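Local coordinates for protein beta-Lactamase/D-Alanine Carboxypeptidase (Pseudomonas syringae pv. tomato, PDB 5EVI) that probably hydrolyses beta-lactam antibiotics to substituted beta-amino acids, as a class C beta-lactamase that would confer antibiotic resistance, at residues P144-L147 and R152-A155; Q205-N208 and E212-R215; L235-E240 and G246-P251; A75-W80 and Q175-Q180. All blocks are in the same frame, centred on the assembly; numbering follows the deposited sequence.

Interaction 1 (P144-L147 and R152-A155); sequences PEYL and RTYA
Tyr146 reaches across to Thr153 and meets it hydroxyl to hydroxyl, just before the tyrosine of what is probably the Tyr-x-Asn motif of this class C beta-lactamase. From CB, which points at 152-155, the side chain leaves with CG between the backbone N and the carbonyl carbon (chi1 55°), and this turn carries the ring out towards Thr153. On the near edge of the ring CE2 lies 3.6 Å from Thr153 OG1, and CZ is almost as near at 3.7 Å, so the threonine oxygen sits beside the ring close to its plane. At the tip, Tyr146 OH and Thr153 OG1 are hydrogen-bonded at 3.0 Å, and either may be the donor. A tyrosine suits this place because its long, stiff ring spans two backbones whose closest CA atoms, Tyr146 CA and Arg152 CA, are 9.4 Å apart, while His151 packs against the same ring. Threonine suits the other end, since its OG1 also bonds Thr298 OG1 and thereby ties the loop to the start of strand 299-308. Next in the chain, Tyr154 turns the other way, its hydroxyl bonded to Ser68, Lys71 and Lys318, a grouping consistent with the active site of serine beta-lactamases. Arg152 also points away, forming a salt bridge with Glu276. Besides OG1, the Tyr146 hydroxyl touches carbon: its OH lies 3.4 Å from Thr153 CB.

Interaction 2 (Q205-N208 and E212-R215); sequences QGYN and EPVR. With EDO (1,2-ethanediol), chain Q.
Gly206 O is held by two neighbours on the opposite strand of a small antiparallel beta hairpin: Val214 N donates a hydrogen bond of 2.8 Å to it, and the CA-H of Pro213 makes a weaker contact. Glycine fits here because, with no CB, its CA can lie close to Val214 O. Proline is equally well placed: it faces Tyr207 in a non-hydrogen-bonded pair, where its missing N-H costs nothing, and its CB rests 4.1 Å from Tyr207 CE1. At the turn, Asn208 N donates to Glu212 O at 2.9 Å. The Asn208 side chain answers by taking Glu212 N on OD1 at 3.2 Å, and OD1 also makes a weak bond to Leu210 N, as in an Asx turn; CG is swung between the backbone N and carbonyl carbon (chi1 73°) to bring the amide over the turn. At the open end of the hairpin the Gln205 chain bends at chi2, so that CG packs against Pro213 CB at 3.5 Å and the amide lies over one face of the Arg215 guanidinium. Arg215 is poorly ordered, though NH2 also bonds Tyr203 O. A 1,2-ethanediol, probably from the crystallisation liquor, sits at the guanidinium edge, its O2 2.8 Å from both Arg215 NH1 and Arg215 NH2.

Interaction 3 (L235-E240 and G246-P251); sequences LIRFVE and GQYDAP
Arg237 extends from the side of helix 232-243 to the hydroxyl end of Tyr248, where its NH1 comes within 3.2 Å of Tyr248 OH. The arginine leaves its helix with CG anti to the backbone N (chi1 -164°) and bends at chi3, which presents the edge of the guanidinium to the hydroxyl while the two flat groups are inclined by 59°. Tyr248 OH also hydrogen-bonds Leu186 O, the last residue of helix 174-186. A tyrosine suits this surface position, its ring carrying the hydroxyl out to that backbone carbonyl and to the arginine. Behind it, Gly246 C lies 4.1 Å above one face of the Tyr248 ring, offset toward the rim, and the absence of a side chain on Gly246 leaves room for that ring. Arginine fits the solvent side of the helix, whereas Phe238 on the inner side stacks with Phe73. Beyond the ring, Asp249 OD1 makes a weak N-cap bond to Leu252 N, and Pro251 falls in the first helical turn, where its lack of an N-H does no harm. The whole is a helix-loop-helix connection with an aspartate N-cap, at the surface of the beta-lactamase fold.

Interaction 4 (A75-W80 and Q175-Q180); sequences ATLATW and QEAMQQ
Two helices of the helical part of the beta-lactamase fold meet here: helix 70-83, which begins at the probable Ser-x-x-Lys motif of Ser68 and Lys71, and helix 174-186. The contact is buried and rests on one side chain, Leu77, whose CB points at the other helix. CG stands anti to the backbone N (chi1 -164°), which turns the branched end to Ala177; both methyls meet Ala177 CB, and CD1 alone also reaches its backbone. CD1 lies 3.9 Å from Ala177 CB, and CD2 is about as near to the same CB at 4.0 Å. Alanine suits the receiving side, because its short side chain lets a leucine come down close to the helix, and the CA atoms of Leu77 and Met178 come to 7.4 Å. Residue 178 is modelled as selenomethionine, its selenium taking the place of sulphur. Its chain bends at chi2 and chi3, bringing SE to 4.0 Å from Leu77 CD1, and it also touches Phe73 and Thr74 of the first helix. Here helix 174-186 has a wider, pi-type turn, at 177-180. Around the pair the apolar surface continues, with Leu77 packed on Phe174 and on Ala166 of helix 156-169. One turn on, Trp80 lies against Arg181 and Ala185. Across the contact, Ala177 O lies 3.5 Å from Leu77 CD1.

In the fold
Along the chain, 75-80 comes first, then interaction 1, then 175-180, which closes interaction 4 around it; interactions 2 and 3 follow in turn. Interactions 3 and 4 are neighbours, with centres about 14 Å apart, and touch where Phe238 CZ packs 3.6 Å from Thr76 OG1; helix 232-243 thus joins helix 70-83 to strands 326-332 and 337-343 of the large antiparallel sheet. Interactions 1 and 3 lie on opposite sides of the chain's centre, their centres about 32 Å apart, and the hairpin of interaction 2 is likewise remote, its centre about 32 Å from that of interaction 1. Interactions 1 and 4 each adjoin parts of the probable active site, from the Tyr154 loop and from helix 70-83, which holds Lys71 and follows Ser68.

Interaction 1 (P144-L147 and R152-A155)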
loop_
_atom_site.group_PDB
_atom_site.type_symbol
_atom_site.label_atom_id
_atom_site.label_comp_id
_atom_site.label_asym_id
_atom_site.label_seq_id
_atom_site.Cartn_x
_atom_site.Cartn_y
_atom_site.Cartn_z
ATOM N N PRO D 144 14.909 -20.788 3.691
ATOM C CA PRO D 144 15.096 -19.528 4.405
ATOM C C PRO D 144 16.556 -19.146 4.511
ATOM O O PRO D 144 17.427 -20.019 4.456
ATOM C CB PRO D 144 14.555 -19.840 5.801
ATOM C CG PRO D 144 14.892 -21.275 5.981
ATOM C CD PRO D 144 14.679 -21.901 4.631
ATOM N N GLU D 145 16.815 -17.850 4.648
ATOM C CA GLU D 145 18.153 -17.350 4.954
ATOM C C GLU D 145 18.298 -16.944 6.421
ATOM O O GLU D 145 19.410 -17.008 6.977
ATOM C CB GLU D 145 18.511 -16.184 4.035
ATOM C CG GLU D 145 18.480 -16.572 2.550
ATOM C CD GLU D 145 19.574 -15.923 1.718
ATOM O OE1 GLU D 145 20.387 -15.166 2.275
ATOM O OE2 GLU D 145 19.628 -16.186 0.494
ATOM N N TYR D 146 17.187 -16.536 7.027
ATOM C CA TYR D 146 17.122 -16.223 8.442
ATOM C C TYR D 146 15.847 -16.784 9.071
ATOM O O TYR D 146 14.906 -17.168 8.374
ATOM C CB TYR D 146 17.243 -14.711 8.668
ATOM C CG TYR D 146 16.245 -13.862 7.904
ATOM C CD1 TYR D 146 14.967 -13.622 8.411
ATOM C CD2 TYR D 146 16.589 -13.277 6.686
ATOM C CE1 TYR D 146 14.057 -12.818 7.729
ATOM C CE2 TYR D 146 15.681 -12.487 5.995
ATOM C CZ TYR D 146 14.427 -12.262 6.512
ATOM O OH TYR D 146 13.561 -11.478 5.806
ATOM N N LEU D 147 15.859 -16.878 10.398
ATOM C CA LEU D 147 14.722 -17.377 11.162
ATOM C C LEU D 147 13.604 -16.340 11.092
ATOM O O LEU D 147 13.918 -15.150 11.011
ATOM C CB LEU D 147 15.121 -17.613 12.631
ATOM C CG LEU D 147 16.156 -18.707 12.892
ATOM C CD1 LEU D 147 16.633 -18.653 14.343
ATOM C CD2 LEU D 147 15.559 -20.073 12.560
ATOM N N ARG D 152 14.024 -8.380 8.202
ATOM C CA ARG D 152 12.957 -7.831 7.365
ATOM C C ARG D 152 13.493 -7.540 5.959
ATOM O O ARG D 152 14.416 -6.733 5.797
ATOM C CB ARG D 152 12.391 -6.571 8.012
ATOM C CG ARG D 152 11.071 -6.051 7.404
ATOM C CD ARG D 152 11.337 -5.096 6.259
ATOM N NE ARG D 152 10.211 -4.206 5.963
ATOM C CZ ARG D 152 10.241 -3.241 5.040
ATOM N NH1 ARG D 152 11.338 -3.009 4.319
ATOM N NH2 ARG D 152 9.157 -2.491 4.844
ATOM N N THR D 153 12.873 -8.182 4.968
ATOM C CA THR D 153 13.256 -8.084 3.570
ATOM C C THR D 153 11.983 -7.840 2.760
ATOM O O THR D 153 11.192 -8.741 2.519
ATOM C CB THR D 153 13.997 -9.365 3.143
ATOM O OG1 THR D 153 15.062 -9.571 4.063
ATOM C CG2 THR D 153 14.575 -9.268 1.746
ATOM N N TYR D 154 11.780 -6.588 2.390
ATOM C CA TYR D 154 10.602 -6.182 1.603
ATOM C C TYR D 154 10.567 -7.003 0.308
ATOM O O TYR D 154 11.564 -7.042 -0.404
ATOM C CB TYR D 154 10.709 -4.706 1.278
ATOM C CG TYR D 154 9.490 -4.100 0.645
ATOM C CD1 TYR D 154 8.456 -3.615 1.440
ATOM C CD2 TYR D 154 9.378 -3.965 -0.747
ATOM C CE1 TYR D 154 7.337 -3.028 0.886
ATOM C CE2 TYR D 154 8.258 -3.371 -1.317
ATOM C CZ TYR D 154 7.236 -2.908 -0.493
ATOM O OH TYR D 154 6.112 -2.317 -1.036
ATOM N N ALA D 155 9.461 -7.683 0.018
ATOM C CA ALA D 155 9.378 -8.492 -1.211
ATOM C C ALA D 155 7.964 -8.664 -1.797
ATOM O O ALA D 155 6.987 -8.767 -1.057
ATOM C CB ALA D 155 10.027 -9.859 -0.970
#

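Interaction 2 (Q205-N208 and E212-R215)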
loop_
_atom_site.group_PDB
_atom_site.type_symbol
_atom_site.label_atom_id
_atom_site.label_comp_id
_atom_site.label_asym_id
_atom_site.label_seq_id
_atom_site.Cartn_x
_atom_site.Cartn_y
_atom_site.Cartn_z
ATOM N N GLN D 205 -1.630 8.468 -18.091
ATOM C CA GLN D 205 -0.425 7.897 -18.690
ATOM C C GLN D 205 0.737 8.106 -17.719
ATOM O O GLN D 205 0.927 9.221 -17.221
ATOM C CB GLN D 205 -0.133 8.580 -20.034
ATOM C CG GLN D 205 1.005 7.956 -20.826
ATOM C CD GLN D 205 0.711 6.533 -21.270
ATOM O OE1 GLN D 205 -0.075 6.309 -22.185
ATOM N NE2 GLN D 205 1.351 5.566 -20.631
ATOM N N GLY D 206 1.489 7.042 -17.428
ATOM C CA GLY D 206 2.726 7.146 -16.651
ATOM C C GLY D 206 3.884 7.571 -17.541
ATOM O O GLY D 206 3.866 7.321 -18.751
ATOM N N TYR D 207 4.883 8.219 -16.950
ATOM C CA TYR D 207 6.049 8.691 -17.696
ATOM C C TYR D 207 7.313 8.205 -17.022
ATOM O O TYR D 207 7.501 8.434 -15.824
ATOM C CB TYR D 207 6.018 10.208 -17.815
ATOM C CG TYR D 207 4.890 10.620 -18.717
ATOM C CD1 TYR D 207 5.040 10.590 -20.114
ATOM C CD2 TYR D 207 3.645 10.947 -18.194
ATOM C CE1 TYR D 207 3.987 10.929 -20.956
ATOM C CE2 TYR D 207 2.593 11.284 -19.025
ATOM C CZ TYR D 207 2.765 11.273 -20.396
ATOM O OH TYR D 207 1.700 11.597 -21.182
ATOM N N ASN D 208 8.172 7.543 -17.799
ATOM C CA ASN D 208 9.352 6.861 -17.242
ATOM C C ASN D 208 10.524 7.828 -17.061
ATOM O O ASN D 208 10.348 9.052 -17.209
ATOM C CB ASN D 208 9.704 5.609 -18.088
ATOM C CG ASN D 208 10.319 5.952 -19.445
ATOM O OD1 ASN D 208 10.782 7.065 -19.652
ATOM N ND2 ASN D 208 10.331 4.978 -20.373
ATOM N N GLU D 212 9.042 9.209 -21.270
ATOM C CA GLU D 212 8.264 8.550 -22.315
ATOM C C GLU D 212 7.095 7.785 -21.671
ATOM O O GLU D 212 7.199 7.372 -20.513
ATOM C CB GLU D 212 9.173 7.627 -23.131
ATOM C CG GLU D 212 10.205 8.389 -23.966
ATOM C CD GLU D 212 11.385 7.537 -24.414
ATOM O OE1 GLU D 212 12.472 8.105 -24.662
ATOM O OE2 GLU D 212 11.232 6.304 -24.525
ATOM N N PRO D 213 5.982 7.605 -22.414
ATOM C CA PRO D 213 4.776 7.021 -21.831
ATOM C C PRO D 213 4.913 5.525 -21.529
ATOM O O PRO D 213 5.484 4.782 -22.331
ATOM C CB PRO D 213 3.703 7.278 -22.897
ATOM C CG PRO D 213 4.444 7.397 -24.174
ATOM C CD PRO D 213 5.785 7.976 -23.830
ATOM N N VAL D 214 4.395 5.105 -20.372
ATOM C CA VAL D 214 4.442 3.705 -19.947
ATOM C C VAL D 214 3.351 3.372 -18.919
ATOM O O VAL D 214 2.985 4.210 -18.091
ATOM C CB VAL D 214 5.830 3.351 -19.352
ATOM C CG1 VAL D 214 6.051 4.036 -18.002
ATOM C CG2 VAL D 214 6.011 1.842 -19.234
ATOM N N ARG D 215 2.851 2.141 -18.990
ATOM C CA ARG D 215 1.972 1.571 -17.970
ATOM C C ARG D 215 2.478 0.174 -17.618
ATOM O O ARG D 215 3.199 -0.441 -18.405
ATOM C CB ARG D 215 0.529 1.503 -18.473
ATOM C CG ARG D 215 -0.144 2.858 -18.635
ATOM C CD ARG D 215 -1.619 2.688 -18.956
ATOM N NE ARG D 215 -2.332 3.965 -19.040
ATOM C CZ ARG D 215 -2.474 4.715 -20.138
ATOM N NH1 ARG D 215 -1.948 4.356 -21.309
ATOM N NH2 ARG D 215 -3.156 5.854 -20.065
HETATM C C1 EDO Q . -3.877 8.266 -24.054
HETATM O O1 EDO Q . -4.018 8.835 -22.751
HETATM C C2 EDO Q . -3.004 7.020 -23.965
HETATM O O2 EDO Q . -3.371 6.255 -22.814
HETATM O O HOH W 1 -0.076 2.664 -21.905
#

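Interaction 3 (L235-E240 and G246-P251)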
loop_
_atom_site.group_PDB
_atom_site.type_symbol
_atom_site.label_atom_id
_atom_site.label_comp_id
_atom_site.label_asym_id
_atom_site.label_seq_id
_atom_site.Cartn_x
_atom_site.Cartn_y
_atom_site.Cartn_z
ATOM N N LEU D 235 -9.078 6.852 -2.901
ATOM C CA LEU D 235 -8.001 6.481 -1.980
ATOM C C LEU D 235 -8.061 7.248 -0.651
ATOM O O LEU D 235 -7.696 6.695 0.383
ATOM C CB LEU D 235 -6.625 6.628 -2.647
ATOM C CG LEU D 235 -5.466 5.815 -2.050
ATOM C CD1 LEU D 235 -5.779 4.320 -2.043
ATOM C CD2 LEU D 235 -4.165 6.102 -2.799
ATOM N N ILE D 236 -8.522 8.501 -0.674
ATOM C CA ILE D 236 -8.728 9.272 0.567
ATOM C C ILE D 236 -9.899 8.725 1.407
ATOM O O ILE D 236 -9.907 8.882 2.629
ATOM C CB ILE D 236 -8.885 10.793 0.289
ATOM C CG1 ILE D 236 -8.662 11.639 1.558
ATOM C CG2 ILE D 236 -10.242 11.119 -0.318
ATOM C CD1 ILE D 236 -7.251 11.604 2.108
ATOM N N ARG D 237 -10.875 8.090 0.754
ATOM C CA ARG D 237 -11.954 7.369 1.455
ATOM C C ARG D 237 -11.409 6.144 2.195
ATOM O O ARG D 237 -11.824 5.864 3.321
ATOM C CB ARG D 237 -13.054 6.936 0.476
ATOM C CG ARG D 237 -14.374 6.539 1.126
ATOM C CD ARG D 237 -15.281 5.817 0.140
ATOM N NE ARG D 237 -16.701 6.046 0.403
ATOM C CZ ARG D 237 -17.460 5.372 1.276
ATOM N NH1 ARG D 237 -16.963 4.386 2.030
ATOM N NH2 ARG D 237 -18.745 5.695 1.405
ATOM N N PHE D 238 -10.491 5.421 1.551
ATOM C CA PHE D 238 -9.800 4.298 2.182
ATOM C C PHE D 238 -8.930 4.760 3.353
ATOM O O PHE D 238 -8.829 4.059 4.352
ATOM C CB PHE D 238 -8.955 3.534 1.158
ATOM C CG PHE D 238 -8.330 2.272 1.695
ATOM C CD1 PHE D 238 -9.119 1.269 2.252
ATOM C CD2 PHE D 238 -6.955 2.077 1.631
ATOM C CE1 PHE D 238 -8.547 0.102 2.743
ATOM C CE2 PHE D 238 -6.377 0.911 2.119
ATOM C CZ PHE D 238 -7.174 -0.079 2.675
ATOM N N VAL D 239 -8.305 5.931 3.219
ATOM C CA VAL D 239 -7.577 6.566 4.332
ATOM C C VAL D 239 -8.545 6.923 5.477
ATOM O O VAL D 239 -8.236 6.706 6.653
ATOM C CB VAL D 239 -6.786 7.816 3.863
ATOM C CG1 VAL D 239 -6.221 8.604 5.046
ATOM C CG2 VAL D 239 -5.660 7.409 2.928
ATOM N N GLU D 240 -9.709 7.464 5.128
ATOM C CA GLU D 240 -10.754 7.741 6.118
ATOM C C GLU D 240 -11.317 6.471 6.781
ATOM O O GLU D 240 -11.658 6.497 7.968
ATOM C CB GLU D 240 -11.868 8.593 5.514
ATOM C CG GLU D 240 -11.446 10.043 5.357
ATOM C CD GLU D 240 -12.468 10.893 4.634
ATOM O OE1 GLU D 240 -13.684 10.601 4.714
ATOM O OE2 GLU D 240 -12.048 11.870 3.985
ATOM N N GLY D 246 -15.880 5.481 8.874
ATOM C CA GLY D 246 -16.771 4.800 7.934
ATOM C C GLY D 246 -18.066 4.202 8.473
ATOM O O GLY D 246 -19.035 4.078 7.725
ATOM N N GLN D 247 -18.081 3.829 9.754
ATOM C CA GLN D 247 -19.207 3.108 10.381
ATOM C C GLN D 247 -19.547 1.781 9.676
ATOM O O GLN D 247 -20.721 1.430 9.510
ATOM C CB GLN D 247 -20.460 3.995 10.488
ATOM C CG GLN D 247 -20.264 5.272 11.275
ATOM C CD GLN D 247 -21.543 6.079 11.371
ATOM O OE1 GLN D 247 -22.017 6.627 10.380
ATOM N NE2 GLN D 247 -22.104 6.163 12.566
ATOM N N TYR D 248 -18.513 1.031 9.289
ATOM C CA TYR D 248 -18.712 -0.285 8.668
ATOM C C TYR D 248 -19.180 -1.252 9.752
ATOM O O TYR D 248 -19.131 -0.924 10.941
ATOM C CB TYR D 248 -17.423 -0.809 8.014
ATOM C CG TYR D 248 -16.835 0.122 6.977
ATOM C CD1 TYR D 248 -17.338 0.157 5.680
ATOM C CD2 TYR D 248 -15.774 0.971 7.293
ATOM C CE1 TYR D 248 -16.810 1.014 4.727
ATOM C CE2 TYR D 248 -15.237 1.826 6.347
ATOM C CZ TYR D 248 -15.760 1.848 5.066
ATOM O OH TYR D 248 -15.227 2.692 4.120
ATOM N N ASP D 249 -19.621 -2.441 9.351
ATOM C CA ASP D 249 -19.955 -3.475 10.338
ATOM C C ASP D 249 -18.676 -3.914 11.078
ATOM O O ASP D 249 -17.575 -3.523 10.701
ATOM C CB ASP D 249 -20.756 -4.644 9.726
ATOM C CG ASP D 249 -19.988 -5.438 8.671
ATOM O OD1 ASP D 249 -18.831 -5.111 8.337
ATOM O OD2 ASP D 249 -20.567 -6.426 8.184
ATOM N N ALA D 250 -18.829 -4.686 12.148
ATOM C CA ALA D 250 -17.702 -4.993 13.023
ATOM C C ALA D 250 -16.596 -5.823 12.343
ATOM O O ALA D 250 -15.415 -5.550 12.571
ATOM C CB ALA D 250 -18.180 -5.661 14.317
ATOM N N PRO D 251 -16.963 -6.821 11.496
ATOM C CA PRO D 251 -15.877 -7.530 10.797
ATOM C C PRO D 251 -15.010 -6.639 9.905
ATOM O O PRO D 251 -13.789 -6.775 9.922
ATOM C CB PRO D 251 -16.612 -8.585 9.963
ATOM C CG PRO D 251 -17.872 -8.845 10.723
ATOM C CD PRO D 251 -18.254 -7.517 11.329
#

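Interaction 4 (A75-W80 and Q175-Q180)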
loop_
_atom_site.group_PDB
_atom_site.type_symbol
_atom_site.label_atom_id
_atom_site.label_comp_id
_atom_site.label_asym_id
_atom_site.label_seq_id
_atom_site.Cartn_x
_atom_site.Cartn_y
_atom_site.Cartn_z
ATOM N N ALA D 75 -3.553 -6.768 2.295
ATOM C CA ALA D 75 -3.512 -6.987 3.733
ATOM C C ALA D 75 -4.893 -6.829 4.369
ATOM O O ALA D 75 -5.287 -7.630 5.199
ATOM C CB ALA D 75 -2.491 -6.060 4.383
ATOM N N THR D 76 -5.645 -5.821 3.948
ATOM C CA THR D 76 -7.023 -5.672 4.396
ATOM C C THR D 76 -7.867 -6.887 3.981
ATOM O O THR D 76 -8.645 -7.402 4.789
ATOM C CB THR D 76 -7.627 -4.354 3.920
ATOM O OG1 THR D 76 -6.682 -3.290 4.161
ATOM C CG2 THR D 76 -8.943 -4.091 4.655
ATOM N N LEU D 77 -7.649 -7.405 2.770
ATOM C CA LEU D 77 -8.371 -8.619 2.317
ATOM C C LEU D 77 -8.097 -9.779 3.272
ATOM O O LEU D 77 -9.027 -10.440 3.735
ATOM C CB LEU D 77 -7.960 -9.010 0.895
ATOM C CG LEU D 77 -8.870 -9.993 0.153
ATOM C CD1 LEU D 77 -10.085 -9.257 -0.404
ATOM C CD2 LEU D 77 -8.108 -10.695 -0.965
ATOM N N ALA D 78 -6.825 -10.010 3.588
ATOM C CA ALA D 78 -6.452 -11.085 4.529
ATOM C C ALA D 78 -7.029 -10.883 5.949
ATOM O O ALA D 78 -7.538 -11.838 6.562
ATOM C CB ALA D 78 -4.948 -11.228 4.583
ATOM N N THR D 79 -6.978 -9.652 6.469
ATOM C CA THR D 79 -7.544 -9.391 7.805
ATOM C C THR D 79 -9.080 -9.372 7.806
ATOM O O THR D 79 -9.694 -9.552 8.855
ATOM C CB THR D 79 -7.040 -8.076 8.436
ATOM O OG1 THR D 79 -7.474 -6.964 7.651
ATOM C CG2 THR D 79 -5.512 -8.087 8.581
ATOM N N TRP D 80 -9.692 -9.141 6.644
ATOM C CA TRP D 80 -11.147 -9.255 6.508
ATOM C C TRP D 80 -11.536 -10.742 6.534
ATOM O O TRP D 80 -12.527 -11.105 7.155
ATOM C CB TRP D 80 -11.627 -8.568 5.230
ATOM C CG TRP D 80 -13.111 -8.293 5.125
ATOM C CD1 TRP D 80 -13.967 -7.961 6.134
ATOM C CD2 TRP D 80 -13.885 -8.277 3.923
ATOM N NE1 TRP D 80 -15.235 -7.756 5.634
ATOM C CE2 TRP D 80 -15.210 -7.940 4.278
ATOM C CE3 TRP D 80 -13.586 -8.518 2.576
ATOM C CZ2 TRP D 80 -16.238 -7.854 3.333
ATOM C CZ3 TRP D 80 -14.597 -8.428 1.641
ATOM C CH2 TRP D 80 -15.908 -8.098 2.016
ATOM N N GLN D 175 -9.118 -11.516 -8.006
ATOM C CA GLN D 175 -9.784 -10.420 -8.726
ATOM C C GLN D 175 -11.191 -10.175 -8.187
ATOM O O GLN D 175 -11.539 -9.035 -7.880
ATOM C CB GLN D 175 -9.812 -10.705 -10.247
ATOM C CG GLN D 175 -10.762 -9.844 -11.088
ATOM C CD GLN D 175 -12.176 -10.408 -11.206
ATOM O OE1 GLN D 175 -13.159 -9.721 -10.915
ATOM N NE2 GLN D 175 -12.283 -11.659 -11.630
ATOM N N GLU D 176 -11.982 -11.244 -8.083
ATOM C CA GLU D 176 -13.364 -11.181 -7.558
ATOM C C GLU D 176 -13.403 -10.829 -6.063
ATOM O O GLU D 176 -14.281 -10.092 -5.629
ATOM C CB GLU D 176 -14.130 -12.497 -7.815
ATOM C CG GLU D 176 -15.510 -12.558 -7.152
ATOM C CD GLU D 176 -16.390 -13.690 -7.656
ATOM O OE1 GLU D 176 -16.808 -13.642 -8.837
ATOM O OE2 GLU D 176 -16.691 -14.608 -6.862
ATOM N N ALA D 177 -12.458 -11.356 -5.292
ATOM C CA ALA D 177 -12.331 -11.002 -3.868
ATOM C C ALA D 177 -12.109 -9.493 -3.676
ATOM O O ALA D 177 -12.675 -8.902 -2.765
ATOM C CB ALA D 177 -11.214 -11.797 -3.203
HETATM N N MSE D 178 -11.329 -8.872 -4.564
HETATM C CA MSE D 178 -11.058 -7.429 -4.467
HETATM C C MSE D 178 -12.161 -6.638 -5.093
HETATM O O MSE D 178 -12.808 -5.840 -4.418
HETATM C CB MSE D 178 -9.726 -7.069 -5.123
HETATM C CG MSE D 178 -8.578 -7.803 -4.462
HETATM SE SE MSE D 178 -7.962 -6.887 -2.823
HETATM C CE MSE D 178 -6.409 -5.917 -3.546
ATOM N N GLN D 179 -12.401 -6.875 -6.385
ATOM C CA GLN D 179 -13.281 -6.029 -7.200
ATOM C C GLN D 179 -14.760 -6.135 -6.840
ATOM O O GLN D 179 -15.472 -5.145 -6.929
ATOM C CB GLN D 179 -13.125 -6.370 -8.690
ATOM C CG GLN D 179 -11.781 -5.999 -9.302
ATOM C CD GLN D 179 -11.833 -4.727 -10.138
ATOM O OE1 GLN D 179 -11.003 -4.530 -11.023
ATOM N NE2 GLN D 179 -12.795 -3.853 -9.849
ATOM N N GLN D 180 -15.216 -7.333 -6.469
ATOM C CA GLN D 180 -16.629 -7.592 -6.187
ATOM C C GLN D 180 -16.987 -7.638 -4.703
ATOM O O GLN D 180 -18.172 -7.554 -4.369
ATOM C CB GLN D 180 -17.060 -8.918 -6.829
ATOM C CG GLN D 180 -16.869 -8.981 -8.334
ATOM C CD GLN D 180 -17.522 -7.809 -9.031
ATOM O OE1 GLN D 180 -16.868 -7.075 -9.768
ATOM N NE2 GLN D 180 -18.816 -7.600 -8.760
#